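Local coordinates for protein neural CELL adhesion molecule 1,140 KDA isoform (Homo sapiens, PDB 2VKW) that is a neural cell adhesion receptor, represented here by its two tandem fibronectin type III domains and thought to join neighbouring cells through its extracellular modules, at residues 125-130 against 166-171; 143-148 against 158-163. All blocks are in the same frame, centred on the assembly; numbering follows the deposited sequence.

Overall arrangement
Both contacts lie in the second fibronectin type III domain, one in each sheet of its beta sandwich, with their centres about 11 Å apart. Contact 1 pairs two strands of the three-stranded sheet; contact 2 is the hairpin at the edge of the four-stranded sheet, nested along the chain inside the loop that contact 1 closes. The inward-facing side chains of the two pairs meet in the hydrophobic core: Leu-130 CD1 is 3.4 Å from Tyr-143 CD2, and Leu-169 CD2 is 3.8 Å from Tyr-147 CE2. Leu-160 CD1 touches Leu-130 CD1 (3.9 Å) and Val-167 CB (4.0 Å). A sulfate lies at the Arg-148 end of contact 2, near the second subunit.

Contact 1: 125-130 against 166-171; sequences SIKVNL and HVMLKS
Ile-126 and Leu-169 face each other as an antiparallel hydrogen-bonded pair, followed two residues further along by Val-128 and Val-167. In both pairs one bond is nearly straight and its partner more bent. In the first, Ile-126 N donates to Leu-169 O (2.8 Å) in the carbonyl plane, the more bent of the two, and Leu-169 N returns an almost straight bond of 2.9 Å to Ile-126 O. In the second, Val-128 N reaches Val-167 O at 2.9 Å, with the N-H pointing almost directly at the acceptor (172°), whereas Val-167 N makes the more bent bond to Val-128 O (3.1 Å), from a position tilted off the carbonyl plane.

The side chains of each pair lie side by side and point into the sandwich. Ile-126 CG2 rests against Leu-169 CB at 3.6 Å. Val-167 turns CG1 in between its own backbone N and carbonyl carbon (chi1 60°), which sets that methyl 3.6 Å from Val-128 CB. On the other face, the extended Lys-127 runs obliquely past the imidazole of His-166, its CE 3.4 Å from His-166 CD2. Met-168 bends back at chi2 and chi3, bringing its CE methyl to Lys-127 CB at 3.8 Å.

Beyond this shell, Phe-196 packs on both Ile-126 and Val-128 from the facing sheet, and backbone bonds from Lys-127 and Asn-129 to strand 114-119 hold the other side of strand 126-131. Ser-125 OG is hydrogen-bonded to Asp-122 OD1. This central strand with a neighbour on each side corresponds to strands A, B and E, the three-stranded sheet of the fibronectin type III fold.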
loop_
_atom_site.group_PDB
_atom_site.type_symbol
_atom_site.label_atom_id
_atom_site.label_comp_id
_atom_site.label_asym_id
_atom_site.label_seq_id
_atom_site.Cartn_x
_atom_site.Cartn_y
_atom_site.Cartn_z
ATOM N N SER A 125 4.668 22.511 0.805
ATOM C CA SER A 125 5.858 21.780 0.407
ATOM C C SER A 125 5.926 20.480 1.188
ATOM O O SER A 125 5.159 20.266 2.131
ATOM C CB SER A 125 7.130 22.616 0.635
ATOM O OG SER A 125 7.371 22.852 2.009
ATOM N N ILE A 126 6.841 19.608 0.794
ATOM C CA ILE A 126 6.958 18.329 1.455
ATOM C C ILE A 126 8.288 17.675 1.150
ATOM O O ILE A 126 8.843 17.837 0.066
ATOM C CB ILE A 126 5.829 17.390 0.995
ATOM C CG1 ILE A 126 5.921 16.047 1.718
ATOM C CG2 ILE A 126 5.924 17.172 -0.511
ATOM C CD1 ILE A 126 4.847 15.047 1.286
ATOM N N LYS A 127 8.806 16.941 2.123
ATOM C CA LYS A 127 10.056 16.232 1.938
ATOM C C LYS A 127 9.680 14.767 1.976
ATOM O O LYS A 127 9.107 14.302 2.964
ATOM C CB LYS A 127 11.037 16.538 3.070
ATOM C CG LYS A 127 12.374 15.805 2.938
ATOM C CD LYS A 127 13.284 16.076 4.129
ATOM C CE LYS A 127 14.653 15.455 3.929
ATOM N NZ LYS A 127 15.519 15.664 5.117
ATOM N N VAL A 128 9.976 14.053 0.896
ATOM C CA VAL A 128 9.674 12.629 0.825
ATOM C C VAL A 128 10.948 11.821 1.059
ATOM O O VAL A 128 11.799 11.735 0.175
ATOM C CB VAL A 128 9.099 12.244 -0.557
ATOM C CG1 VAL A 128 8.880 10.741 -0.629
ATOM C CG2 VAL A 128 7.788 12.975 -0.798
ATOM N N ASN A 129 11.088 11.242 2.252
ATOM C CA ASN A 129 12.268 10.437 2.561
ATOM C C ASN A 129 12.069 9.045 1.976
ATOM O O ASN A 129 11.019 8.433 2.152
ATOM C CB ASN A 129 12.487 10.324 4.079
ATOM C CG ASN A 129 12.823 11.656 4.732
ATOM O OD1 ASN A 129 12.046 12.174 5.539
ATOM N ND2 ASN A 129 13.982 12.216 4.389
ATOM N N LEU A 130 13.077 8.543 1.281
ATOM C CA LEU A 130 12.992 7.220 0.677
ATOM C C LEU A 130 13.564 6.166 1.624
ATOM O O LEU A 130 14.778 5.964 1.684
ATOM C CB LEU A 130 13.747 7.216 -0.650
ATOM C CG LEU A 130 13.321 8.380 -1.554
ATOM C CD1 LEU A 130 14.234 8.473 -2.760
ATOM C CD2 LEU A 130 11.878 8.193 -1.979
ATOM N N HIS A 166 16.045 11.167 -0.603
ATOM C CA HIS A 166 14.872 12.016 -0.451
ATOM C C HIS A 166 14.694 12.977 -1.615
ATOM O O HIS A 166 15.638 13.291 -2.339
ATOM C CB HIS A 166 14.962 12.832 0.845
ATOM C CG HIS A 166 15.949 13.957 0.783
ATOM N ND1 HIS A 166 17.310 13.752 0.705
ATOM C CD2 HIS A 166 15.769 15.298 0.756
ATOM C CE1 HIS A 166 17.925 14.919 0.634
ATOM N NE2 HIS A 166 17.013 15.874 0.663
ATOM N N VAL A 167 13.465 13.445 -1.776
ATOM C CA VAL A 167 13.135 14.407 -2.813
ATOM C C VAL A 167 12.314 15.508 -2.144
ATOM O O VAL A 167 11.484 15.241 -1.278
ATOM C CB VAL A 167 12.323 13.761 -3.955
ATOM C CG1 VAL A 167 11.035 13.197 -3.429
ATOM C CG2 VAL A 167 12.052 14.785 -5.036
ATOM N N MET A 168 12.565 16.748 -2.537
ATOM C CA MET A 168 11.853 17.869 -1.962
ATOM C C MET A 168 10.919 18.516 -2.966
ATOM O O MET A 168 11.331 18.892 -4.061
ATOM C CB MET A 168 12.856 18.895 -1.430
ATOM C CG MET A 168 13.849 18.283 -0.460
ATOM S SD MET A 168 14.080 19.248 1.037
ATOM C CE MET A 168 12.341 19.721 1.394
ATOM N N LEU A 169 9.650 18.631 -2.587
ATOM C CA LEU A 169 8.645 19.245 -3.440
ATOM C C LEU A 169 8.258 20.562 -2.781
ATOM O O LEU A 169 7.728 20.576 -1.675
ATOM C CB LEU A 169 7.432 18.323 -3.577
ATOM C CG LEU A 169 7.778 16.935 -4.129
ATOM C CD1 LEU A 169 6.537 16.055 -4.181
ATOM C CD2 LEU A 169 8.382 17.090 -5.514
ATOM N N LYS A 170 8.548 21.662 -3.462
ATOM C CA LYS A 170 8.267 22.996 -2.943
ATOM C C LYS A 170 7.414 23.801 -3.917
ATOM O O LYS A 170 7.043 23.312 -4.995
ATOM C CB LYS A 170 9.582 23.752 -2.711
ATOM C CG LYS A 170 10.599 23.030 -1.840
ATOM C CD LYS A 170 11.888 23.847 -1.680
ATOM C CE LYS A 170 12.848 23.192 -0.673
ATOM N NZ LYS A 170 14.197 23.842 -0.594
ATOM N N SER A 171 7.127 25.043 -3.526
ATOM C CA SER A 171 6.345 25.971 -4.338
ATOM C C SER A 171 5.110 25.290 -4.898
ATOM O O SER A 171 4.811 25.419 -6.083
ATOM C CB SER A 171 7.198 26.503 -5.494
ATOM O OG SER A 171 8.403 27.082 -5.027
#

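Contact 2: 143-148 against 158-163; sequences YLVRYR and IRLPSG. With SO4 (sulfate ion), chain D.
Ile-158, Tyr-143 and Leu-160 have the most surface buried in this pairing. Ile-158 stands opposite Val-145 as an antiparallel hydrogen-bonded pair, with its N donating to Val-145 O at 2.9 Å in a nearly straight line. The return bond, from Val-145 N to Ile-158 O, has the same length but is more bent (153°), its donor further off the carbonyl plane. The Ile-158 side chain sends CG1 anti to its carbonyl carbon (chi1 -58°) and then runs on extended, which carries CD1 past Val-145 O to the ring of Tyr-147. There the methyl meets Tyr-147 CE2 at 3.7 Å, in an oblique approach.

Tyr-143 accepts the next backbone bond, from Leu-160 N to Tyr-143 O (2.8 Å, 174° at the hydrogen). Its aromatic ring turns from strand 158-160 to pack on Leu-130 of the facing sheet, while Tyr-143 CB lies 3.6 Å from Leu-160 CD1. The same methyl also touches Val-145 CG2 at 3.9 Å, so Leu-160 packs on both Tyr-143 and Val-145 on the inward face. Val-182 of strand 177-186 packs on both of those residues.

The reverse face is lined by Leu-144 and Arg-159, where Leu-144 CD2 presses on Arg-159 CG (3.3 Å), in the aliphatic part of its chain. At the far end of strand 143-148, Arg-148 NH2 makes a short but weak, bent bond to sulfate O4 (2.6 Å). The anion, probably from the crystallisation liquor, is also bonded by Lys-41 of the second subunit, while Arg-148 NH1 forms a salt bridge with Glu-179. Strands 142-149 and 158-160 form the C-C' hairpin, which edges the four-stranded sheet of a fibronectin type III domain.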
loop_
_atom_site.group_PDB
_atom_site.type_symbol
_atom_site.label_atom_id
_atom_site.label_comp_id
_atom_site.label_asym_id
_atom_site.label_seq_id
_atom_site.Cartn_x
_atom_site.Cartn_y
_atom_site.Cartn_z
ATOM N N TYR A 143 16.415 6.919 -8.428
ATOM C CA TYR A 143 15.036 6.968 -7.982
ATOM C C TYR A 143 14.361 7.913 -8.962
ATOM O O TYR A 143 14.865 9.000 -9.225
ATOM C CB TYR A 143 14.929 7.546 -6.577
ATOM C CG TYR A 143 15.264 6.578 -5.481
ATOM C CD1 TYR A 143 14.415 5.519 -5.182
ATOM C CD2 TYR A 143 16.419 6.736 -4.718
ATOM C CE1 TYR A 143 14.699 4.643 -4.146
ATOM C CE2 TYR A 143 16.717 5.863 -3.675
ATOM C CZ TYR A 143 15.850 4.821 -3.391
ATOM O OH TYR A 143 16.120 3.972 -2.335
ATOM N N LEU A 144 13.241 7.483 -9.522
ATOM C CA LEU A 144 12.504 8.307 -10.465
ATOM C C LEU A 144 11.252 8.761 -9.740
ATOM O O LEU A 144 10.559 7.952 -9.120
ATOM C CB LEU A 144 12.143 7.494 -11.712
ATOM C CG LEU A 144 13.338 6.925 -12.491
ATOM C CD1 LEU A 144 12.849 5.993 -13.596
ATOM C CD2 LEU A 144 14.154 8.069 -13.082
ATOM N N VAL A 145 10.969 10.056 -9.817
ATOM C CA VAL A 145 9.816 10.638 -9.148
ATOM C C VAL A 145 8.855 11.350 -10.101
ATOM O O VAL A 145 9.246 12.276 -10.817
ATOM C CB VAL A 145 10.271 11.646 -8.061
ATOM C CG1 VAL A 145 9.062 12.266 -7.379
ATOM C CG2 VAL A 145 11.154 10.940 -7.030
ATOM N N ARG A 146 7.605 10.890 -10.107
ATOM C CA ARG A 146 6.535 11.468 -10.920
ATOM C C ARG A 146 5.512 12.027 -9.930
ATOM O O ARG A 146 5.104 11.328 -8.997
ATOM C CB ARG A 146 5.855 10.397 -11.782
ATOM C CG ARG A 146 6.490 10.147 -13.129
ATOM C CD ARG A 146 6.228 11.304 -14.080
ATOM N NE ARG A 146 6.691 11.021 -15.439
ATOM C CZ ARG A 146 6.622 11.886 -16.448
ATOM N NH1 ARG A 146 6.105 13.094 -16.258
ATOM N NH2 ARG A 146 7.084 11.547 -17.646
ATOM N N TYR A 147 5.103 13.278 -10.121
ATOM C CA TYR A 147 4.132 13.880 -9.223
ATOM C C TYR A 147 3.301 14.921 -9.958
ATOM O O TYR A 147 3.726 15.447 -10.980
ATOM C CB TYR A 147 4.848 14.508 -8.026
ATOM C CG TYR A 147 5.451 15.872 -8.284
ATOM C CD1 TYR A 147 4.804 17.029 -7.859
ATOM C CD2 TYR A 147 6.673 16.006 -8.942
ATOM C CE1 TYR A 147 5.356 18.286 -8.074
ATOM C CE2 TYR A 147 7.237 17.268 -9.167
ATOM C CZ TYR A 147 6.570 18.402 -8.726
ATOM O OH TYR A 147 7.120 19.653 -8.933
ATOM N N ARG A 148 2.121 15.221 -9.417
ATOM C CA ARG A 148 1.195 16.174 -10.022
ATOM C C ARG A 148 0.113 16.525 -9.001
ATOM O O ARG A 148 -0.118 15.778 -8.047
ATOM C CB ARG A 148 0.482 15.509 -11.192
ATOM C CG ARG A 148 -0.565 14.521 -10.660
ATOM C CD ARG A 148 -1.122 13.536 -11.659
ATOM N NE ARG A 148 -2.222 14.061 -12.447
ATOM C CZ ARG A 148 -3.322 13.375 -12.735
ATOM N NH1 ARG A 148 -3.471 12.136 -12.288
ATOM N NH2 ARG A 148 -4.269 13.926 -13.481
ATOM N N ILE A 158 11.387 13.535 -12.336
ATOM C CA ILE A 158 12.578 13.980 -11.621
ATOM C C ILE A 158 13.441 12.768 -11.313
ATOM O O ILE A 158 13.041 11.907 -10.535
ATOM C CB ILE A 158 12.231 14.631 -10.272
ATOM C CG1 ILE A 158 11.304 15.823 -10.481
ATOM C CG2 ILE A 158 13.504 15.063 -9.558
ATOM C CD1 ILE A 158 10.828 16.435 -9.184
ATOM N N ARG A 159 14.617 12.691 -11.922
ATOM C CA ARG A 159 15.504 11.570 -11.658
ATOM C C ARG A 159 16.509 12.001 -10.598
ATOM O O ARG A 159 17.254 12.957 -10.796
ATOM C CB ARG A 159 16.241 11.151 -12.926
ATOM C CG ARG A 159 16.902 9.792 -12.799
ATOM C CD ARG A 159 17.715 9.427 -14.022
ATOM N NE ARG A 159 19.019 10.079 -14.016
ATOM C CZ ARG A 159 20.091 9.595 -14.633
ATOM N NH1 ARG A 159 20.009 8.452 -15.307
ATOM N NH2 ARG A 159 21.247 10.245 -14.568
ATOM N N LEU A 160 16.521 11.303 -9.467
ATOM C CA LEU A 160 17.437 11.631 -8.380
ATOM C C LEU A 160 18.785 10.942 -8.583
ATOM O O LEU A 160 18.848 9.846 -9.129
ATOM C CB LEU A 160 16.827 11.206 -7.043
ATOM C CG LEU A 160 15.433 11.790 -6.776
ATOM C CD1 LEU A 160 14.772 11.051 -5.629
ATOM C CD2 LEU A 160 15.539 13.281 -6.477
ATOM N N PRO A 161 19.884 11.590 -8.159
ATOM C CA PRO A 161 21.219 11.000 -8.313
ATOM C C PRO A 161 21.416 9.832 -7.356
ATOM O O PRO A 161 20.869 9.828 -6.254
ATOM C CB PRO A 161 22.157 12.166 -7.983
ATOM C CG PRO A 161 21.337 13.385 -8.301
ATOM C CD PRO A 161 19.985 12.998 -7.747
ATOM N N SER A 162 22.196 8.843 -7.778
ATOM C CA SER A 162 22.458 7.684 -6.939
ATOM C C SER A 162 22.955 8.187 -5.597
ATOM O O SER A 162 23.719 9.148 -5.535
ATOM C CB SER A 162 23.520 6.790 -7.580
ATOM O OG SER A 162 24.711 7.518 -7.824
ATOM N N GLY A 163 22.503 7.547 -4.528
ATOM C CA GLY A 163 22.922 7.952 -3.203
ATOM C C GLY A 163 21.864 8.732 -2.449
ATOM O O GLY A 163 21.676 8.531 -1.249
HETATM S S SO4 D . -7.649 13.013 -14.261
HETATM O O1 SO4 D . -8.917 13.652 -13.860
HETATM O O2 SO4 D . -7.834 12.271 -15.525
HETATM O O3 SO4 D . -7.207 12.088 -13.209
HETATM O O4 SO4 D . -6.635 14.065 -14.446
#